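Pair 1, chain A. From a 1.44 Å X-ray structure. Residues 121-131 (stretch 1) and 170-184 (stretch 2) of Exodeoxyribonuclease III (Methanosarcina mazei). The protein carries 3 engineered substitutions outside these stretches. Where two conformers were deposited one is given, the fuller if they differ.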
# COMPACT_ATOMS: atom_id res chain seq x y z
N ARG A 121 13.74 -14.91 2.50
CA ARG A 121 12.72 -13.87 2.55
C ARG A 121 12.30 -13.48 1.15
O ARG A 121 11.14 -13.12 0.96
CB ARG A 121 13.17 -12.63 3.33
CG ARG A 121 13.23 -12.86 4.83
CD ARG A 121 11.93 -13.44 5.38
NE ARG A 121 10.88 -12.44 5.35
CZ ARG A 121 9.67 -12.60 5.86
NH1 ARG A 121 9.30 -13.75 6.40
NH2 ARG A 121 8.84 -11.59 5.81
N LEU A 122 13.20 -13.60 0.18
CA LEU A 122 12.78 -13.40 -1.21
C LEU A 122 11.74 -14.50 -1.56
O LEU A 122 10.70 -14.20 -2.17
CB LEU A 122 13.98 -13.46 -2.17
CG LEU A 122 13.60 -13.41 -3.66
CD1 LEU A 122 12.79 -12.14 -3.99
CD2 LEU A 122 14.85 -13.51 -4.53
N GLY A 123 11.96 -15.72 -1.11
CA GLY A 123 11.05 -16.83 -1.36
C GLY A 123 9.71 -16.53 -0.72
O GLY A 123 8.65 -16.76 -1.33
N TYR A 124 9.74 -15.98 0.49
CA TYR A 124 8.53 -15.68 1.22
C TYR A 124 7.76 -14.59 0.49
O TYR A 124 6.53 -14.66 0.37
CB TYR A 124 8.88 -15.23 2.65
CG TYR A 124 7.69 -14.93 3.55
CD1 TYR A 124 7.13 -15.93 4.35
CD2 TYR A 124 7.14 -13.66 3.64
CE1 TYR A 124 6.04 -15.65 5.16
CE2 TYR A 124 6.07 -13.37 4.46
CZ TYR A 124 5.53 -14.38 5.22
OH TYR A 124 4.47 -14.06 6.02
N LYS A 125 8.46 -13.54 0.06
CA LYS A 125 7.85 -12.48 -0.73
C LYS A 125 7.12 -13.04 -1.98
O LYS A 125 5.97 -12.68 -2.23
CB LYS A 125 8.92 -11.46 -1.16
CG LYS A 125 8.39 -10.32 -2.00
CD LYS A 125 9.54 -9.40 -2.39
CE LYS A 125 8.98 -8.19 -3.17
NZ LYS A 125 10.11 -7.32 -3.65
N MET A 126 7.80 -13.90 -2.72
CA MET A 126 7.18 -14.46 -3.93
C MET A 126 5.98 -15.35 -3.57
O MET A 126 4.96 -15.34 -4.28
CB MET A 126 8.20 -15.20 -4.74
CG MET A 126 9.36 -14.35 -5.26
SD MET A 126 8.86 -12.93 -6.26
CE MET A 126 8.12 -13.74 -7.66
N ALA A 127 6.08 -16.11 -2.48
CA ALA A 127 4.96 -16.94 -2.04
C ALA A 127 3.77 -16.05 -1.60
O ALA A 127 2.59 -16.35 -1.84
CB ALA A 127 5.41 -17.84 -0.91
N PHE A 128 4.06 -14.95 -0.92
CA PHE A 128 3.02 -13.99 -0.52
C PHE A 128 2.35 -13.43 -1.75
O PHE A 128 1.13 -13.33 -1.80
CB PHE A 128 3.64 -12.87 0.37
CG PHE A 128 2.62 -11.98 0.99
CD1 PHE A 128 2.03 -11.00 0.25
CD2 PHE A 128 2.32 -12.08 2.36
CE1 PHE A 128 1.08 -10.13 0.80
CE2 PHE A 128 1.37 -11.23 2.92
CZ PHE A 128 0.75 -10.24 2.14
N TYR A 129 3.13 -13.03 -2.76
CA TYR A 129 2.57 -12.50 -4.01
C TYR A 129 1.60 -13.56 -4.60
O TYR A 129 0.51 -13.19 -5.05
CB TYR A 129 3.71 -12.25 -5.01
CG TYR A 129 4.43 -10.93 -4.90
CD1 TYR A 129 3.91 -9.83 -4.18
CD2 TYR A 129 5.61 -10.78 -5.60
CE1 TYR A 129 4.60 -8.58 -4.18
CE2 TYR A 129 6.28 -9.54 -5.62
CZ TYR A 129 5.77 -8.46 -4.90
OH TYR A 129 6.45 -7.27 -4.94
N ASP A 130 2.00 -14.84 -4.63
CA ASP A 130 1.15 -15.87 -5.24
C ASP A 130 -0.16 -16.00 -4.47
O ASP A 130 -1.24 -16.10 -5.06
CB ASP A 130 1.88 -17.21 -5.21
CG ASP A 130 3.00 -17.29 -6.24
OD1 ASP A 130 2.94 -16.52 -7.22
OD2 ASP A 130 3.90 -18.16 -6.07
N ALA A 131 -0.08 -16.00 -3.13
CA ALA A 131 -1.28 -16.13 -2.31
C ALA A 131 -2.17 -14.93 -2.49
O ALA A 131 -3.38 -15.07 -2.58
CB ALA A 131 -0.93 -16.32 -0.83
N ILE A 170 19.13 -6.61 -7.17
CA ILE A 170 18.60 -6.25 -5.85
C ILE A 170 17.11 -6.54 -5.77
O ILE A 170 16.36 -6.07 -6.62
CB ILE A 170 18.81 -4.74 -5.54
CG1 ILE A 170 20.30 -4.38 -5.58
CG2 ILE A 170 18.16 -4.33 -4.18
CD1 ILE A 170 21.13 -5.20 -4.65
N SER A 171 16.67 -7.29 -4.76
CA SER A 171 15.23 -7.46 -4.53
C SER A 171 14.55 -6.10 -4.44
O SER A 171 14.99 -5.21 -3.70
CB SER A 171 14.99 -8.29 -3.25
OG SER A 171 13.55 -8.36 -3.01
N GLY A 172 13.48 -5.95 -5.22
CA GLY A 172 12.91 -4.64 -5.50
C GLY A 172 12.90 -4.43 -7.01
O GLY A 172 12.05 -3.72 -7.53
N PHE A 173 13.88 -5.00 -7.68
CA PHE A 173 13.94 -4.83 -9.12
C PHE A 173 14.45 -6.09 -9.81
O PHE A 173 15.09 -6.00 -10.86
CB PHE A 173 14.80 -3.61 -9.52
CG PHE A 173 14.47 -3.08 -10.90
CD1 PHE A 173 13.15 -2.71 -11.21
CD2 PHE A 173 15.44 -2.98 -11.89
CE1 PHE A 173 12.80 -2.30 -12.50
CE2 PHE A 173 15.10 -2.54 -13.22
CZ PHE A 173 13.76 -2.19 -13.48
N LEU A 174 14.19 -7.26 -9.21
CA LEU A 174 14.57 -8.52 -9.85
C LEU A 174 13.64 -8.88 -10.98
O LEU A 174 12.43 -8.64 -10.88
CB LEU A 174 14.60 -9.66 -8.84
CG LEU A 174 15.63 -9.50 -7.69
CD1 LEU A 174 15.34 -10.57 -6.65
CD2 LEU A 174 17.05 -9.71 -8.19
N PRO A 175 14.17 -9.48 -12.05
CA PRO A 175 13.25 -9.89 -13.12
C PRO A 175 12.03 -10.68 -12.63
O PRO A 175 10.90 -10.40 -13.11
CB PRO A 175 14.15 -10.73 -14.06
CG PRO A 175 15.53 -10.04 -13.93
CD PRO A 175 15.59 -9.72 -12.41
N GLU A 176 12.18 -11.62 -11.71
CA GLU A 176 11.06 -12.44 -11.29
C GLU A 176 10.00 -11.65 -10.53
O GLU A 176 8.80 -11.96 -10.59
CB GLU A 176 11.58 -13.62 -10.46
CG GLU A 176 12.47 -13.17 -9.29
CD GLU A 176 13.99 -13.19 -9.58
OE1 GLU A 176 14.75 -13.59 -8.65
OE2 GLU A 176 14.46 -12.86 -10.71
N GLU A 177 10.42 -10.63 -9.80
CA GLU A 177 9.46 -9.78 -9.10
C GLU A 177 8.65 -8.93 -10.10
O GLU A 177 7.40 -8.78 -9.97
CB GLU A 177 10.18 -8.88 -8.12
CG GLU A 177 10.89 -9.66 -7.03
CD GLU A 177 11.85 -8.80 -6.25
OE1 GLU A 177 12.59 -7.99 -6.87
OE2 GLU A 177 11.86 -8.93 -5.00
N ARG A 178 9.36 -8.34 -11.06
CA ARG A 178 8.73 -7.55 -12.12
C ARG A 178 7.78 -8.43 -12.93
O ARG A 178 6.68 -7.97 -13.28
CB ARG A 178 9.81 -6.94 -13.00
CG ARG A 178 10.74 -5.98 -12.21
CD ARG A 178 11.94 -5.60 -13.06
NE ARG A 178 11.48 -4.87 -14.25
CZ ARG A 178 12.22 -4.65 -15.33
NH1 ARG A 178 13.49 -5.12 -15.41
NH2 ARG A 178 11.71 -3.97 -16.34
N ALA A 179 8.18 -9.69 -13.16
CA ALA A 179 7.38 -10.62 -13.97
C ALA A 179 6.11 -10.91 -13.19
O ALA A 179 5.02 -11.08 -13.78
CB ALA A 179 8.14 -11.90 -14.28
N TRP A 180 6.21 -11.05 -11.87
CA TRP A 180 5.00 -11.30 -11.10
C TRP A 180 4.05 -10.11 -11.25
O TRP A 180 2.83 -10.31 -11.38
CB TRP A 180 5.28 -11.58 -9.61
CG TRP A 180 3.97 -11.71 -8.90
CD1 TRP A 180 3.19 -12.83 -8.83
CD2 TRP A 180 3.21 -10.66 -8.28
NE1 TRP A 180 2.00 -12.53 -8.18
CE2 TRP A 180 2.01 -11.21 -7.82
CE3 TRP A 180 3.47 -9.32 -8.02
CZ2 TRP A 180 1.04 -10.46 -7.13
CZ3 TRP A 180 2.52 -8.56 -7.33
CH2 TRP A 180 1.29 -9.14 -6.91
N MET A 181 4.55 -8.87 -11.22
CA MET A 181 3.67 -7.72 -11.42
C MET A 181 3.01 -7.77 -12.80
O MET A 181 1.81 -7.46 -12.93
CB MET A 181 4.45 -6.45 -11.23
CG MET A 181 4.90 -6.23 -9.74
SD MET A 181 5.44 -4.57 -9.39
CE MET A 181 3.90 -3.69 -9.49
N ASP A 182 3.74 -8.19 -13.83
CA ASP A 182 3.15 -8.35 -15.15
C ASP A 182 1.97 -9.33 -15.06
O ASP A 182 0.88 -9.08 -15.63
CB ASP A 182 4.15 -8.91 -16.16
CG ASP A 182 5.27 -7.92 -16.53
OD1 ASP A 182 5.07 -6.67 -16.46
OD2 ASP A 182 6.35 -8.44 -16.95
N LYS A 183 2.18 -10.46 -14.39
CA LYS A 183 1.18 -11.54 -14.29
C LYS A 183 -0.05 -11.01 -13.53
O LYS A 183 -1.19 -11.26 -13.95
CB LYS A 183 1.78 -12.73 -13.59
CG LYS A 183 0.81 -13.89 -13.36
CD LYS A 183 1.53 -14.89 -12.45
CE LYS A 183 0.61 -16.06 -12.09
NZ LYS A 183 1.33 -17.07 -11.24
N PHE A 184 0.18 -10.27 -12.44
CA PHE A 184 -0.90 -9.67 -11.67
C PHE A 184 -1.75 -8.74 -12.57
O PHE A 184 -2.96 -8.90 -12.68
CB PHE A 184 -0.24 -8.93 -10.50
CG PHE A 184 -1.14 -8.00 -9.70
CD1 PHE A 184 -2.49 -8.27 -9.48
CD2 PHE A 184 -0.57 -6.87 -9.11
CE1 PHE A 184 -3.27 -7.39 -8.69
CE2 PHE A 184 -1.35 -6.01 -8.34
CZ PHE A 184 -2.69 -6.28 -8.15
O HOH W 1 11.99 -6.48 -1.83

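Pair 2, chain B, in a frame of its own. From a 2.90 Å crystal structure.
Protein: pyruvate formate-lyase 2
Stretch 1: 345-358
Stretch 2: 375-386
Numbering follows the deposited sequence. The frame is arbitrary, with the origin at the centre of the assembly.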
# COMPACT_ATOMS: atom_id res chain seq x y z
N ASN B 345 -13.55 -33.65 9.73
CA ASN B 345 -13.36 -34.91 10.45
C ASN B 345 -13.30 -34.69 11.94
O ASN B 345 -12.85 -33.65 12.39
CB ASN B 345 -12.06 -35.58 10.01
CG ASN B 345 -12.04 -35.86 8.55
OD1 ASN B 345 -12.99 -36.45 8.01
ND2 ASN B 345 -10.98 -35.43 7.88
N ASP B 346 -13.74 -35.68 12.70
CA ASP B 346 -13.70 -35.59 14.14
C ASP B 346 -12.26 -35.59 14.63
O ASP B 346 -11.46 -36.41 14.18
CB ASP B 346 -14.47 -36.76 14.76
CG ASP B 346 -14.52 -36.67 16.24
OD1 ASP B 346 -15.01 -35.62 16.74
OD2 ASP B 346 -14.04 -37.62 16.91
N ALA B 347 -11.94 -34.66 15.52
CA ALA B 347 -10.57 -34.54 16.02
C ALA B 347 -10.42 -34.94 17.49
O ALA B 347 -9.41 -34.62 18.13
CB ALA B 347 -10.04 -33.13 15.78
N THR B 348 -11.41 -35.63 18.03
CA THR B 348 -11.31 -36.21 19.36
C THR B 348 -10.23 -37.30 19.37
O THR B 348 -10.19 -38.16 18.49
CB THR B 348 -12.69 -36.77 19.80
OG1 THR B 348 -13.60 -35.69 20.03
CG2 THR B 348 -12.58 -37.61 21.05
N ASN B 349 -9.30 -37.24 20.32
CA ASN B 349 -8.28 -38.27 20.47
C ASN B 349 -8.33 -38.74 21.91
O ASN B 349 -9.15 -38.24 22.66
CB ASN B 349 -6.88 -37.72 20.12
CG ASN B 349 -6.58 -36.39 20.81
OD1 ASN B 349 -6.90 -36.19 21.98
ND2 ASN B 349 -5.97 -35.48 20.07
N GLU B 350 -7.43 -39.64 22.29
CA GLU B 350 -7.45 -40.23 23.63
C GLU B 350 -7.13 -39.19 24.70
O GLU B 350 -7.49 -39.34 25.87
CB GLU B 350 -6.46 -41.38 23.72
CG GLU B 350 -6.82 -42.43 24.79
CD GLU B 350 -5.59 -43.06 25.48
OE1 GLU B 350 -4.58 -43.38 24.78
OE2 GLU B 350 -5.65 -43.23 26.72
N LEU B 351 -6.47 -38.11 24.28
CA LEU B 351 -6.08 -37.08 25.21
C LEU B 351 -7.26 -36.17 25.51
O LEU B 351 -7.28 -35.51 26.55
CB LEU B 351 -4.92 -36.30 24.63
CG LEU B 351 -4.02 -35.52 25.56
CD1 LEU B 351 -3.58 -36.35 26.76
CD2 LEU B 351 -2.84 -35.10 24.75
N THR B 352 -8.25 -36.15 24.62
CA THR B 352 -9.48 -35.40 24.85
C THR B 352 -10.20 -35.99 26.04
O THR B 352 -10.58 -35.26 26.96
CB THR B 352 -10.43 -35.45 23.64
OG1 THR B 352 -9.72 -35.10 22.45
CG2 THR B 352 -11.59 -34.52 23.84
N TYR B 353 -10.35 -37.32 26.03
CA TYR B 353 -11.02 -38.06 27.09
C TYR B 353 -10.34 -37.88 28.44
O TYR B 353 -10.99 -37.64 29.46
CB TYR B 353 -11.05 -39.55 26.75
CG TYR B 353 -12.04 -39.92 25.67
CD1 TYR B 353 -11.62 -40.12 24.36
CD2 TYR B 353 -13.38 -40.10 25.97
CE1 TYR B 353 -12.52 -40.48 23.37
CE2 TYR B 353 -14.29 -40.46 24.98
CZ TYR B 353 -13.86 -40.64 23.68
OH TYR B 353 -14.77 -40.99 22.69
N LEU B 354 -9.01 -37.98 28.41
CA LEU B 354 -8.17 -37.78 29.58
C LEU B 354 -8.45 -36.45 30.22
O LEU B 354 -8.65 -36.37 31.42
CB LEU B 354 -6.69 -37.81 29.19
CG LEU B 354 -5.95 -39.07 29.57
CD1 LEU B 354 -4.47 -38.74 29.67
CD2 LEU B 354 -6.49 -39.62 30.89
N MET B 355 -8.50 -35.41 29.40
CA MET B 355 -8.70 -34.08 29.90
C MET B 355 -10.07 -33.87 30.53
O MET B 355 -10.20 -33.08 31.46
CB MET B 355 -8.39 -33.06 28.82
CG MET B 355 -6.91 -32.89 28.67
SD MET B 355 -6.49 -32.14 27.11
CE MET B 355 -4.70 -32.14 27.19
N LEU B 356 -11.06 -34.61 30.05
CA LEU B 356 -12.40 -34.57 30.61
C LEU B 356 -12.38 -35.21 32.00
O LEU B 356 -13.00 -34.70 32.93
CB LEU B 356 -13.37 -35.34 29.71
CG LEU B 356 -14.83 -34.94 29.49
CD1 LEU B 356 -15.60 -36.20 29.13
CD2 LEU B 356 -15.51 -34.23 30.66
N GLU B 357 -11.65 -36.32 32.11
CA GLU B 357 -11.52 -37.07 33.36
C GLU B 357 -10.87 -36.28 34.48
O GLU B 357 -11.40 -36.26 35.58
CB GLU B 357 -10.69 -38.32 33.16
CG GLU B 357 -11.46 -39.56 32.86
CD GLU B 357 -10.63 -40.78 33.18
OE1 GLU B 357 -10.24 -41.50 32.23
OE2 GLU B 357 -10.33 -40.99 34.39
N VAL B 358 -9.74 -35.65 34.19
CA VAL B 358 -9.06 -34.81 35.18
C VAL B 358 -9.94 -33.62 35.56
O VAL B 358 -10.00 -33.25 36.74
CB VAL B 358 -7.62 -34.40 34.74
CG1 VAL B 358 -7.58 -34.11 33.31
CG2 VAL B 358 -7.12 -33.18 35.47
N LYS B 375 -21.76 -32.49 15.06
CA LYS B 375 -22.58 -33.62 14.64
C LYS B 375 -21.80 -34.92 14.37
O LYS B 375 -22.40 -35.97 14.14
CB LYS B 375 -23.47 -33.24 13.45
CG LYS B 375 -24.60 -32.32 13.87
CD LYS B 375 -25.75 -32.30 12.87
CE LYS B 375 -26.84 -31.34 13.34
NZ LYS B 375 -27.72 -30.85 12.22
N GLY B 376 -20.47 -34.86 14.44
CA GLY B 376 -19.67 -36.04 14.19
C GLY B 376 -18.87 -36.47 15.39
O GLY B 376 -17.94 -37.29 15.25
N SER B 377 -19.19 -35.93 16.57
CA SER B 377 -18.50 -36.30 17.81
C SER B 377 -18.83 -37.75 18.18
O SER B 377 -19.96 -38.18 17.95
CB SER B 377 -18.91 -35.36 18.94
OG SER B 377 -18.59 -34.01 18.63
N PRO B 378 -17.86 -38.52 18.73
CA PRO B 378 -18.17 -39.93 19.04
C PRO B 378 -19.21 -40.03 20.13
O PRO B 378 -19.22 -39.22 21.06
CB PRO B 378 -16.83 -40.50 19.53
CG PRO B 378 -15.80 -39.53 19.09
CD PRO B 378 -16.48 -38.18 19.12
N GLU B 379 -20.09 -41.02 19.98
CA GLU B 379 -21.24 -41.21 20.86
C GLU B 379 -20.79 -41.44 22.30
O GLU B 379 -21.38 -40.88 23.23
CB GLU B 379 -22.10 -42.37 20.35
CG GLU B 379 -23.28 -42.78 21.24
CD GLU B 379 -24.20 -41.62 21.59
OE1 GLU B 379 -24.64 -40.89 20.66
OE2 GLU B 379 -24.49 -41.45 22.80
N SER B 380 -19.70 -42.20 22.47
CA SER B 380 -19.12 -42.44 23.78
C SER B 380 -18.72 -41.15 24.46
O SER B 380 -18.98 -40.96 25.65
CB SER B 380 -17.91 -43.35 23.68
OG SER B 380 -17.32 -43.22 22.40
N PHE B 381 -18.13 -40.24 23.69
CA PHE B 381 -17.68 -38.98 24.24
C PHE B 381 -18.84 -38.12 24.74
O PHE B 381 -18.75 -37.50 25.80
CB PHE B 381 -16.80 -38.22 23.24
CG PHE B 381 -16.22 -36.96 23.81
CD1 PHE B 381 -15.37 -37.01 24.91
CD2 PHE B 381 -16.55 -35.72 23.28
CE1 PHE B 381 -14.85 -35.86 25.46
CE2 PHE B 381 -16.03 -34.57 23.82
CZ PHE B 381 -15.18 -34.63 24.91
N LEU B 382 -19.95 -38.13 24.01
CA LEU B 382 -21.17 -37.41 24.43
C LEU B 382 -21.80 -38.01 25.69
O LEU B 382 -22.34 -37.27 26.52
CB LEU B 382 -22.21 -37.38 23.31
CG LEU B 382 -21.98 -36.53 22.06
CD1 LEU B 382 -23.29 -36.35 21.30
CD2 LEU B 382 -21.42 -35.19 22.48
N LYS B 383 -21.75 -39.34 25.80
CA LYS B 383 -22.22 -40.06 27.00
C LYS B 383 -21.39 -39.65 28.20
O LYS B 383 -21.93 -39.28 29.24
CB LYS B 383 -22.11 -41.58 26.81
CG LYS B 383 -23.31 -42.23 26.11
CD LYS B 383 -23.48 -43.68 26.55
CE LYS B 383 -24.73 -44.31 25.95
NZ LYS B 383 -24.70 -44.27 24.45
N ARG B 384 -20.07 -39.67 28.00
CA ARG B 384 -19.10 -39.35 29.03
C ARG B 384 -19.14 -37.90 29.47
O ARG B 384 -18.82 -37.59 30.61
CB ARG B 384 -17.71 -39.71 28.53
CG ARG B 384 -16.79 -40.17 29.63
CD ARG B 384 -15.83 -41.25 29.13
NE ARG B 384 -14.53 -41.12 29.78
CZ ARG B 384 -13.54 -42.01 29.68
NH1 ARG B 384 -13.70 -43.11 28.94
NH2 ARG B 384 -12.39 -41.79 30.31
N LEU B 385 -19.52 -37.01 28.55
CA LEU B 385 -19.77 -35.62 28.89
C LEU B 385 -21.01 -35.52 29.73
O LEU B 385 -21.04 -34.78 30.71
CB LEU B 385 -20.02 -34.82 27.63
CG LEU B 385 -18.85 -34.20 26.88
CD1 LEU B 385 -19.32 -33.90 25.47
CD2 LEU B 385 -18.38 -32.94 27.60
N ALA B 386 -22.05 -36.25 29.33
CA ALA B 386 -23.34 -36.21 30.01
C ALA B 386 -23.25 -36.75 31.44
O ALA B 386 -23.93 -36.24 32.34
CB ALA B 386 -24.41 -36.94 29.20

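Both pairs set two helices side by side, running in nearly the same direction: the axes diverge by 4° in pair 1 and 7° in pair 2, with closest approaches of 11.1 and 11.0 Å. The central backbones superpose with an RMSD of 0.6 Å. In each, the second helix follows a loop that also touches the first stretch, and Leu A174 of pair 1 matches Pro B378 of pair 2 at the N-cap position. A spacing of 11 Å leaves a gap that side chains must fill, and the two proteins fill it differently.

The clearest contrast lies at Lys A125 and Glu A177, which match Thr B352 and Phe B381. Pair 1 places a charged pair here, both residues buried. The all-t chain of Lys A125 carries its amine across the gap, where NZ lies 2.7 Å from OE2 of Glu A177 in a salt bridge. A buried carboxylate needs several donors, and the loop supplies them: Ser A171 OG donates to Glu A177 OE2 (2.7 Å), while the backbone N atoms of Gly A172 and Leu A174 reach Glu A177 OE1 at 2.8 and 2.9 Å. A water accepts from Lys A125 NZ and donates to Ser A171 OG, both at 2.7 Å. Gly A172 suits its place because its backbone angles would jam a CB against the preceding carbonyl.

Pair 2 makes the contact here without charge, through a methyl and a ring: Phe B381 reaches across the gap, and the short side chain of Thr B352 meets it with CG2 3.7 Å from Phe B381 CZ, while its OG1 accepts from Asn B349 N in its own stretch at 3.0 Å. Tyr B353, which matches Met A126, presents its ring face to the edge of Phe B381, with planes at 86° and centroids 5.3 Å apart. Met A126 instead folds its flexible chain against the second helix, its CE 4.1 Å from Trp A180 CB.

One turn on, the aromatic pairing of pair 1 appears. Tyr A129 and Trp A180 form an offset stack, planes at 7° and the Tyr A129 ring centroid 3.9 Å from that of the six-membered ring of Trp A180; flat rings let large groups share a narrow space. The matching residues are Leu B356 and Arg B384. Leu B356 packs its CD1 3.8 Å from Phe B381 CE1, while Arg B384 lays a guanidinium face over Tyr B353 CD2 and its NH2 meets Glu B357 OE1 in a 2.9 Å salt bridge. Glu B357 matches Asp A130, whose OD1 remains 4.4 Å from Lys A183 NZ, beyond a salt bridge.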